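Local coordinates for protein beta-1,4-galactanase (Humicola insolens, PDB 1HJQ) that hydrolyses the beta-1,4-galactosidic linkages of type I arabinogalactans as a family 53 glycoside hydrolase with a (beta/alpha)8-barrel fold, at residues A[148-153]-A[196-201]; A[22-25]-A[29-32]; A[256-259]-A[263-266]. All blocks are in the same frame, centred on the assembly; numbering follows the deposited sequence.

Interaction 1: A[148-153]-A[196-201]; sequences NNWYNI and LSQGPF
The indole of Trp150 and the amide of Gln198 lie nearly parallel, their planes 17° apart, and Gln198 NE2 approaches the indole obliquely. One face of the indole is covered by the backbone N of Asn148, 3.8 Å above the plane. Gln198 OE1 lies at the edge of the Tyr151 ring, whereas Pro200 CG approaches that ring obliquely, 3.7 Å from Tyr151 CE1. Proline suits the place because its rigid, apolar ring can pack against an aromatic ring without needing a polar partner. With CG anti to the carbonyl carbon (chi1 -62°), Gln198 CG lies 3.7 Å from Tyr151 N at the start of the facing helix; the bend at chi2 then brings its CD to 3.6 Å from Trp150 CB. The amide is steadied from its own helix, where NE2 bonds to Asn194 O. Shortening Gln198 to an alanine would probably open a gap beside Trp150 and take one donor from Asn194 O. Gly199, with positive phi, ends helical geometry and turns the chain toward Pro200. The contact thus joins the first turn of helix 150-165 to the end of helix 185-198, where Trp190 and Trp191 meet the Trp150 ring edge-to-face.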
# COMPACT_ATOMS: atom_id res chain seq x y z
N ASN A 148 -8.00 -1.94 -20.71
CA ASN A 148 -8.87 -2.22 -21.83
C ASN A 148 -8.43 -3.56 -22.41
O ASN A 148 -9.09 -4.12 -23.28
CB ASN A 148 -8.84 -1.08 -22.84
CG ASN A 148 -9.61 0.14 -22.33
OD1 ASN A 148 -9.61 0.43 -21.13
ND2 ASN A 148 -10.26 0.86 -23.24
N ASN A 149 -7.33 -4.08 -21.88
CA ASN A 149 -6.82 -5.40 -22.25
C ASN A 149 -7.33 -6.26 -21.10
O ASN A 149 -6.61 -7.10 -20.55
CB ASN A 149 -5.29 -5.42 -22.26
CG ASN A 149 -4.71 -4.87 -23.53
OD1 ASN A 149 -5.34 -4.08 -24.23
ND2 ASN A 149 -3.48 -5.26 -23.85
N TRP A 150 -8.57 -6.00 -20.73
CA TRP A 150 -9.23 -6.69 -19.63
C TRP A 150 -8.95 -8.18 -19.58
O TRP A 150 -8.74 -8.73 -18.49
CB TRP A 150 -10.73 -6.42 -19.71
CG TRP A 150 -11.05 -4.96 -19.65
CD1 TRP A 150 -11.72 -4.21 -20.58
CD2 TRP A 150 -10.73 -4.06 -18.58
NE1 TRP A 150 -11.84 -2.91 -20.16
CE2 TRP A 150 -11.24 -2.79 -18.93
CE3 TRP A 150 -10.06 -4.20 -17.35
CZ2 TRP A 150 -11.11 -1.67 -18.10
CZ3 TRP A 150 -9.93 -3.10 -16.52
CH2 TRP A 150 -10.45 -1.84 -16.90
N TYR A 151 -8.95 -8.84 -20.73
CA TYR A 151 -8.69 -10.27 -20.74
C TYR A 151 -7.31 -10.56 -20.20
O TYR A 151 -7.15 -11.34 -19.27
CB TYR A 151 -8.80 -10.86 -22.15
CG TYR A 151 -8.53 -12.35 -22.17
CD1 TYR A 151 -9.46 -13.24 -21.65
CD2 TYR A 151 -7.32 -12.86 -22.66
CE1 TYR A 151 -9.20 -14.61 -21.61
CE2 TYR A 151 -7.05 -14.24 -22.62
CZ TYR A 151 -8.00 -15.10 -22.09
OH TYR A 151 -7.77 -16.46 -22.05
N ASN A 152 -6.29 -9.92 -20.77
CA ASN A 152 -4.92 -10.13 -20.32
C ASN A 152 -4.78 -9.84 -18.83
O ASN A 152 -4.08 -10.56 -18.13
CB ASN A 152 -3.93 -9.26 -21.11
CG ASN A 152 -3.72 -9.76 -22.54
OD1 ASN A 152 -4.04 -10.91 -22.87
ND2 ASN A 152 -3.15 -8.90 -23.38
N ILE A 153 -5.43 -8.79 -18.36
CA ILE A 153 -5.35 -8.41 -16.94
C ILE A 153 -5.87 -9.50 -16.00
O ILE A 153 -5.15 -9.95 -15.11
CB ILE A 153 -6.12 -7.09 -16.67
CG1 ILE A 153 -5.48 -5.95 -17.45
CG2 ILE A 153 -6.09 -6.77 -15.19
CD1 ILE A 153 -6.26 -4.65 -17.41
N LEU A 196 -13.46 -8.64 -13.66
CA LEU A 196 -14.18 -9.82 -13.20
C LEU A 196 -15.14 -10.44 -14.22
O LEU A 196 -15.59 -11.58 -14.03
CB LEU A 196 -14.94 -9.50 -11.91
CG LEU A 196 -14.05 -9.08 -10.74
CD1 LEU A 196 -14.94 -8.81 -9.52
CD2 LEU A 196 -13.03 -10.17 -10.42
N SER A 197 -15.46 -9.72 -15.30
CA SER A 197 -16.37 -10.26 -16.31
C SER A 197 -15.62 -11.10 -17.34
O SER A 197 -16.23 -11.83 -18.12
CB SER A 197 -17.12 -9.13 -17.02
OG SER A 197 -16.27 -8.40 -17.87
N GLN A 198 -14.30 -10.99 -17.36
CA GLN A 198 -13.49 -11.75 -18.30
C GLN A 198 -13.59 -13.25 -18.06
O GLN A 198 -13.76 -14.02 -19.00
CB GLN A 198 -12.04 -11.30 -18.21
CG GLN A 198 -11.83 -9.86 -18.57
CD GLN A 198 -12.53 -9.50 -19.85
OE1 GLN A 198 -12.47 -10.24 -20.83
NE2 GLN A 198 -13.21 -8.35 -19.85
N GLY A 199 -13.45 -13.67 -16.81
CA GLY A 199 -13.53 -15.08 -16.50
C GLY A 199 -12.29 -15.65 -15.82
O GLY A 199 -12.40 -16.31 -14.78
N PRO A 200 -11.08 -15.41 -16.37
CA PRO A 200 -9.85 -15.93 -15.77
C PRO A 200 -9.63 -15.54 -14.31
O PRO A 200 -9.24 -16.38 -13.49
CB PRO A 200 -8.77 -15.36 -16.69
CG PRO A 200 -9.47 -15.31 -18.01
CD PRO A 200 -10.79 -14.71 -17.63
N PHE A 201 -9.88 -14.28 -13.97
CA PHE A 201 -9.72 -13.83 -12.58
C PHE A 201 -11.05 -14.02 -11.87
O PHE A 201 -12.00 -13.28 -12.10
CB PHE A 201 -9.32 -12.36 -12.53
CG PHE A 201 -8.85 -11.90 -11.18
CD1 PHE A 201 -7.88 -12.62 -10.50
CD2 PHE A 201 -9.35 -10.74 -10.61
CE1 PHE A 201 -7.40 -12.18 -9.27
CE2 PHE A 201 -8.87 -10.28 -9.38
CZ PHE A 201 -7.90 -11.01 -8.71

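Interaction 2: A[22-25]-A[29-32]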
# COMPACT_ATOMS: atom_id res chain seq x y z
N TYR A 22 16.23 7.33 14.19
CA TYR A 22 14.87 7.58 14.64
C TYR A 22 14.72 7.52 16.15
O TYR A 22 15.43 6.79 16.84
CB TYR A 22 13.93 6.56 14.00
CG TYR A 22 13.82 6.68 12.50
CD1 TYR A 22 13.17 7.77 11.91
CD2 TYR A 22 14.40 5.72 11.67
CE1 TYR A 22 13.09 7.90 10.53
CE2 TYR A 22 14.33 5.84 10.27
CZ TYR A 22 13.67 6.94 9.71
OH TYR A 22 13.60 7.06 8.34
N LYS A 23 13.77 8.30 16.67
CA LYS A 23 13.50 8.34 18.10
C LYS A 23 11.99 8.46 18.26
O LYS A 23 11.31 8.93 17.36
CB LYS A 23 14.16 9.56 18.75
CG LYS A 23 15.63 9.75 18.42
CD LYS A 23 15.84 10.41 17.06
CE LYS A 23 17.33 10.54 16.77
NZ LYS A 23 17.58 11.24 15.49
N ASN A 24 11.46 8.04 19.41
CA ASN A 24 10.04 8.19 19.64
C ASN A 24 9.82 9.66 20.01
O ASN A 24 10.75 10.46 19.87
CB ASN A 24 9.55 7.26 20.76
CG ASN A 24 10.41 7.35 22.02
OD1 ASN A 24 10.95 8.41 22.35
ND2 ASN A 24 10.50 6.24 22.74
N VAL A 25 8.63 10.01 20.47
CA VAL A 25 8.34 11.41 20.83
C VAL A 25 9.23 11.96 21.92
O VAL A 25 9.40 13.17 22.05
CB VAL A 25 6.89 11.61 21.35
CG1 VAL A 25 6.28 12.85 20.71
CG2 VAL A 25 6.06 10.39 21.09
N GLU A 29 16.32 7.10 21.02
CA GLU A 29 16.70 6.46 19.77
C GLU A 29 16.53 4.94 19.80
O GLU A 29 16.89 4.29 20.78
CB GLU A 29 18.16 6.80 19.45
CG GLU A 29 18.64 6.27 18.10
CD GLU A 29 20.01 6.77 17.71
OE1 GLU A 29 20.29 7.98 17.89
OE2 GLU A 29 20.82 5.96 17.21
N LYS A 30 15.97 4.37 18.74
CA LYS A 30 15.78 2.92 18.63
C LYS A 30 15.45 2.61 17.17
O LYS A 30 15.20 3.52 16.37
CB LYS A 30 14.62 2.42 19.50
CG LYS A 30 14.10 3.40 20.53
CD LYS A 30 12.59 3.49 20.45
CE LYS A 30 11.91 2.61 21.48
NZ LYS A 30 11.63 3.36 22.74
N PRO A 31 15.46 1.32 16.80
CA PRO A 31 15.15 0.93 15.42
C PRO A 31 13.68 1.28 15.15
O PRO A 31 12.82 1.05 16.01
CB PRO A 31 15.39 -0.57 15.42
CG PRO A 31 16.44 -0.76 16.49
CD PRO A 31 15.95 0.17 17.58
N LEU A 32 13.41 1.83 13.97
CA LEU A 32 12.06 2.26 13.61
C LEU A 32 10.92 1.29 13.94
O LEU A 32 9.89 1.69 14.49
CB LEU A 32 12.02 2.61 12.12
CG LEU A 32 10.77 3.31 11.58
CD1 LEU A 32 10.50 4.57 12.37
CD2 LEU A 32 10.97 3.65 10.11
O HOH W 1 17.07 4.43 14.55
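Tyr22 and Lys30 supply the backbone hydrogen bond of this contact: Lys30 N donates to Tyr22 O over 3.1 Å with an N-H...O angle of 157°, the donor tilted 24° from the carbonyl plane. The same oxygen receives a CA-H...O contact from Glu29, whose CA lies 3.2 Å from Tyr22 O. Lys23 and Glu29 form a single bridge between two extended segments running in opposite directions, as a non-hydrogen-bonded pair. One water continues the link, accepting from Tyr22 N and donating to Lys30 O.

The apolar part is a CH-pi contact. Leu32 CD1 stands over one face of the Tyr22 ring, 4.2 Å from its centroid and displaced toward the CG end of the ring. With chi1 at -170°, Leu32 CG swings clear of its own backbone N, and the branched tip can then spread along the phenol, CD2 reaching toward Tyr22 CE2. Tyrosine fits here because its ring offers a broad apolar face while its hydroxyl bonds to Ala299 O; Phe316 meets the ring edge-to-face.

Among the polar side chains, Asn24 OD1 accepts from Asn26 N and Gln28 N, which fixes the amide with ND2 facing Glu38 OE1. Asn24 ND2 and Lys30 NZ, both donors, point at that same acceptor, with Lys30 making the salt bridge. Lys23 CG packs 3.7 Å from Glu29 CA. The charged ends of these two residues are not in contact: Lys23 NZ bonds to Arg21 O, and the Glu29 carboxylate pairs with Arg21.

A lone antiparallel bridge of this kind pinches a loop shut like a hairpin without building a sheet. Here it leads into helix 32-38, within the connection between the first two strands of the (beta/alpha)8 barrel.

Interaction 3: A[256-259]-A[263-266]; sequences RYQF and VRNV
Arg264 reaches back across a short loop to the carbonyl of Phe259. From CB the chain sets off with CG anti to its carbonyl carbon (chi1 -62°) and stays extended as far as NE, which carries the guanidinium over to segment 256-259. CG passes 3.7 Å from Phe259 O, and CD runs alongside the same oxygen. NE and NH2 then grip that one atom side-on. NH2 donates over 3.0 Å to Phe259 O, at a bent N-H...O angle of 130°; the bond from NE is straighter, although its modelled length is too short to be taken literally at this resolution. Phe259 O lies close to the guanidinium plane, at its edge. CZ and, at the tip, NH1 face Gln258 OE1, but the angle is poor for a hydrogen bond.

Gln258 occupies one face of the same group, its CG 3.1 Å above the guanidinium plane and its OE1 over that face as well. The amide and guanidinium planes are 53° apart. On the apolar side of the contact, Val263 CG2 lies at the edge of the Phe259 ring, which also packs on Phe268 and on Cys310 of the Cys252-Cys310 disulfide.

Arginine suits the place because NE and NH2 can both donate to one backbone oxygen. This double donation probably limits rotation of the guanidinium and satisfies that oxygen with two N-H groups.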
# COMPACT_ATOMS: atom_id res chain seq x y z
N ARG A 256 -0.82 21.81 -5.34
CA ARG A 256 -1.11 21.87 -6.77
C ARG A 256 -2.62 21.89 -6.97
O ARG A 256 -3.12 22.46 -7.93
CB ARG A 256 -0.51 20.66 -7.50
CG ARG A 256 -0.70 20.72 -9.01
CD ARG A 256 -0.20 19.46 -9.70
NE ARG A 256 -0.32 19.54 -11.16
CZ ARG A 256 -0.09 18.53 -12.00
NH1 ARG A 256 0.28 17.34 -11.54
NH2 ARG A 256 -0.21 18.72 -13.31
N TYR A 257 -3.35 21.27 -6.05
CA TYR A 257 -4.80 21.24 -6.15
C TYR A 257 -5.48 21.71 -4.88
O TYR A 257 -4.92 21.65 -3.79
CB TYR A 257 -5.28 19.82 -6.45
CG TYR A 257 -4.58 19.15 -7.60
CD1 TYR A 257 -3.40 18.43 -7.40
CD2 TYR A 257 -5.09 19.24 -8.90
CE1 TYR A 257 -2.75 17.81 -8.46
CE2 TYR A 257 -4.44 18.63 -9.97
CZ TYR A 257 -3.27 17.91 -9.74
OH TYR A 257 -2.62 17.30 -10.79
N GLN A 258 -6.71 22.18 -5.03
CA GLN A 258 -7.48 22.63 -3.88
C GLN A 258 -7.80 21.37 -3.08
O GLN A 258 -8.09 20.33 -3.66
CB GLN A 258 -8.75 23.31 -4.36
CG GLN A 258 -9.64 23.85 -3.27
CD GLN A 258 -10.52 24.99 -3.78
OE1 GLN A 258 -11.54 25.33 -3.18
NE2 GLN A 258 -10.12 25.58 -4.91
N PHE A 259 -7.71 21.46 -1.77
CA PHE A 259 -8.02 20.31 -0.93
C PHE A 259 -9.52 20.08 -0.85
O PHE A 259 -10.31 20.99 -1.11
CB PHE A 259 -7.45 20.52 0.47
CG PHE A 259 -6.01 20.12 0.61
CD1 PHE A 259 -5.06 20.53 -0.33
CD2 PHE A 259 -5.60 19.34 1.68
CE1 PHE A 259 -3.72 20.16 -0.20
CE2 PHE A 259 -4.26 18.96 1.81
CZ PHE A 259 -3.32 19.37 0.88
N VAL A 263 -12.10 18.86 4.47
CA VAL A 263 -10.89 18.91 5.30
C VAL A 263 -10.14 20.23 5.25
O VAL A 263 -9.06 20.35 5.81
CB VAL A 263 -9.91 17.77 4.93
CG1 VAL A 263 -10.57 16.41 5.15
CG2 VAL A 263 -9.45 17.92 3.49
N ARG A 264 -10.72 21.23 4.58
CA ARG A 264 -10.09 22.54 4.46
C ARG A 264 -10.01 23.27 5.80
O ARG A 264 -9.49 24.37 5.89
CB ARG A 264 -10.86 23.39 3.45
CG ARG A 264 -10.85 22.78 2.06
CD ARG A 264 -11.70 23.56 1.07
NE ARG A 264 -11.74 22.88 -0.23
CZ ARG A 264 -12.45 23.29 -1.28
NH1 ARG A 264 -13.19 24.39 -1.19
NH2 ARG A 264 -12.42 22.60 -2.41
N ASN A 265 -10.53 22.63 6.84
CA ASN A 265 -10.52 23.20 8.19
C ASN A 265 -9.42 22.54 9.00
O ASN A 265 -9.00 23.06 10.03
CB ASN A 265 -11.86 22.93 8.87
CG ASN A 265 -12.29 21.47 8.75
OD1 ASN A 265 -12.24 20.70 9.72
ND2 ASN A 265 -12.70 21.08 7.54
N VAL A 266 -8.96 21.39 8.52
CA VAL A 266 -7.90 20.64 9.18
C VAL A 266 -6.56 21.32 8.92
O VAL A 266 -6.19 21.55 7.77
CB VAL A 266 -7.85 19.18 8.66
CG1 VAL A 266 -6.75 18.40 9.38
CG2 VAL A 266 -9.21 18.52 8.88

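In the fold
From the N terminus the chain meets the contacts in series, with none nested in or crossing another. Interaction 2 closes a loop of three intervening residues before helix 32-38, in the first barrel connection. Interaction 1 spans 42 residues, strand 174-179 among them, and ties two successive outer helices, 150-165 and 185-198. Interaction 3 closes another three-residue loop, between strand 240-245, which ends with the probable nucleophile Glu245, and helix 270-286. The contacts do not touch: interactions 1 and 2 lie on opposite sides of the chain's centre, their own centres about 45 Å apart, while 2 and 3 come within about 18 Å between nearest atoms.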